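PDB 5XBN: Wss1p from Saccharomyces cerevisiae FostersO, which probably acts as a DNA-dependent zinc metalloendopeptidase that cleaves DNA-binding proteins and helps repair toxic DNA-protein cross-links, including trapped topoisomerase 1. Local coordinates for residues M113-T118 with K127-K132. Sequence-based numbering, arbitrary orientation.
With ZN (zinc ion), chain B.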
# COMPACT_ATOMS: atom_id res chain seq x y z
N MSE A 113 -2.52 0.33 -2.72
CA MSE A 113 -1.31 -0.46 -2.51
C MSE A 113 -1.07 -1.41 -3.69
O MSE A 113 0.06 -1.50 -4.18
CB MSE A 113 -1.38 -1.25 -1.21
CG MSE A 113 -0.15 -2.11 -0.94
SE MSE A 113 1.51 -1.05 -0.70
CE MSE A 113 2.74 -2.50 -0.27
N LEU A 114 -2.11 -2.09 -4.14
CA LEU A 114 -1.95 -3.04 -5.24
C LEU A 114 -1.63 -2.32 -6.56
O LEU A 114 -0.85 -2.82 -7.37
CB LEU A 114 -3.19 -3.91 -5.38
CG LEU A 114 -3.51 -4.79 -4.16
CD1 LEU A 114 -4.76 -5.62 -4.39
CD2 LEU A 114 -2.35 -5.68 -3.79
N HIS A 115 -2.24 -1.16 -6.76
CA HIS A 115 -1.90 -0.31 -7.90
C HIS A 115 -0.41 0.00 -7.89
O HIS A 115 0.28 -0.12 -8.90
CB HIS A 115 -2.71 1.00 -7.85
CG HIS A 115 -2.43 1.95 -8.98
ND1 HIS A 115 -3.38 2.29 -9.92
CD2 HIS A 115 -1.31 2.65 -9.32
CE1 HIS A 115 -2.86 3.14 -10.79
NE2 HIS A 115 -1.61 3.38 -10.44
N GLU A 116 0.10 0.43 -6.74
CA GLU A 116 1.51 0.81 -6.70
C GLU A 116 2.45 -0.38 -6.80
O GLU A 116 3.52 -0.25 -7.37
CB GLU A 116 1.81 1.60 -5.42
CG GLU A 116 0.96 2.87 -5.30
CD GLU A 116 1.11 3.80 -6.49
OE1 GLU A 116 2.16 3.78 -7.16
OE2 GLU A 116 0.17 4.58 -6.74
N LEU A 117 2.07 -1.54 -6.25
CA LEU A 117 2.87 -2.75 -6.43
C LEU A 117 2.97 -3.12 -7.91
O LEU A 117 4.00 -3.60 -8.36
CB LEU A 117 2.30 -3.92 -5.64
CG LEU A 117 2.59 -3.85 -4.14
CD1 LEU A 117 1.80 -4.92 -3.40
CD2 LEU A 117 4.11 -4.00 -3.89
N THR A 118 1.90 -2.90 -8.65
CA THR A 118 1.91 -3.21 -10.08
C THR A 118 3.01 -2.40 -10.79
O THR A 118 3.63 -2.89 -11.72
CB THR A 118 0.53 -2.93 -10.71
OG1 THR A 118 -0.47 -3.70 -10.02
CG2 THR A 118 0.50 -3.31 -12.18
N LYS A 127 -2.23 -1.83 -21.15
CA LYS A 127 -2.92 -3.10 -20.97
C LYS A 127 -2.18 -4.02 -20.01
O LYS A 127 -2.81 -4.69 -19.20
CB LYS A 127 -3.13 -3.80 -22.31
CG LYS A 127 -4.28 -3.20 -23.08
CD LYS A 127 -4.53 -3.98 -24.34
CE LYS A 127 -5.69 -3.41 -25.12
NZ LYS A 127 -5.98 -4.28 -26.29
N LYS A 128 -0.85 -4.05 -20.12
CA LYS A 128 -0.01 -4.84 -19.21
C LYS A 128 -0.29 -4.48 -17.76
O LYS A 128 -0.46 -5.35 -16.90
CB LYS A 128 1.47 -4.62 -19.51
CG LYS A 128 1.96 -5.21 -20.80
CD LYS A 128 3.39 -4.74 -21.09
CE LYS A 128 3.45 -3.23 -21.21
NZ LYS A 128 4.66 -2.73 -21.93
N PHE A 129 -0.31 -3.17 -17.51
CA PHE A 129 -0.54 -2.67 -16.16
C PHE A 129 -1.90 -3.10 -15.64
O PHE A 129 -2.01 -3.68 -14.56
CB PHE A 129 -0.45 -1.13 -16.12
CG PHE A 129 -0.78 -0.56 -14.77
CD1 PHE A 129 -2.10 -0.25 -14.43
CD2 PHE A 129 0.21 -0.35 -13.82
CE1 PHE A 129 -2.42 0.24 -13.18
CE2 PHE A 129 -0.11 0.14 -12.56
CZ PHE A 129 -1.42 0.44 -12.25
N TYR A 130 -2.95 -2.80 -16.39
CA TYR A 130 -4.30 -3.05 -15.90
C TYR A 130 -4.58 -4.54 -15.77
O TYR A 130 -5.29 -4.98 -14.85
CB TYR A 130 -5.33 -2.39 -16.81
CG TYR A 130 -5.42 -0.90 -16.63
CD1 TYR A 130 -5.94 -0.36 -15.46
CD2 TYR A 130 -4.98 -0.02 -17.61
CE1 TYR A 130 -6.03 0.99 -15.28
CE2 TYR A 130 -5.07 1.35 -17.44
CZ TYR A 130 -5.59 1.85 -16.27
OH TYR A 130 -5.69 3.21 -16.07
N ASN A 131 -4.03 -5.33 -16.68
CA ASN A 131 -4.20 -6.77 -16.60
C ASN A 131 -3.59 -7.33 -15.32
O ASN A 131 -4.21 -8.11 -14.60
CB ASN A 131 -3.54 -7.47 -17.80
CG ASN A 131 -3.64 -8.97 -17.67
OD1 ASN A 131 -4.73 -9.53 -17.71
ND2 ASN A 131 -2.51 -9.63 -17.47
N LYS A 132 -2.37 -6.90 -15.04
CA LYS A 132 -1.69 -7.34 -13.84
C LYS A 132 -2.41 -6.87 -12.57
O LYS A 132 -2.57 -7.64 -11.62
CB LYS A 132 -0.24 -6.82 -13.85
CG LYS A 132 0.55 -7.21 -12.62
CD LYS A 132 0.78 -8.70 -12.58
CE LYS A 132 1.43 -9.12 -11.28
NZ LYS A 132 1.72 -10.58 -11.35
ZN ZN B . -0.29 4.37 -11.51
O HOH W 1 -0.08 6.29 -11.17
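Leu114 O is gripped twice by Thr118, the residue that meets Phe129 and Lys132 across the contact. Besides the helical bond from Thr118 N, the hydroxyl Thr118 OG1 donates to Leu114 O at 2.8 Å, the two donors arriving from opposite faces of the carbonyl plane. The side-chain donor makes a C=O...O angle of 146°. With the hydroxyl tied back to its own helix, Thr118 CG2, anti to the backbone N, is turned to segment 127-132. There it meets Phe129 CD2 at 3.4 Å and the aliphatic part of Lys132, with Lys132 CG 3.9 Å from Thr118 CG2. The lysine chain then bends, and its ammonium group leads away to a hydrogen bond with Asn62.

Phe129 lies between the two residues of helix 106-118 that it touches, Thr118 and His115. With CG anti to the backbone N (chi1 176°), its ring reaches across to His115 and directs CZ over the centre of the imidazole, 3.4 Å from His115 CE1. This is an edge-to-face pair, with centroids 4.7 Å apart and planes at 61°. The imidazole is therefore held on two counts: the phenyl edge presses on one face, while His115 NE2 is bound to the zinc ion at 2.0 Å. Phe129 also meets the rings of His119 and His125, so one hydrophobic side chain lies against all three protein ligands of the metal, and its packing probably limits their rotation.

No hydrogen bond joins the segments, whose axes approach to 9.8 Å. Helix 106-118 carries His115 and Glu116, the probable catalytic residue; His119, directly after the helix, and His125 complete the HExxHxxxxxH zinc site, with a water 2.0 Å from the zinc ion. Helix 127-145 backs this metalloprotease active site of the WLM domain.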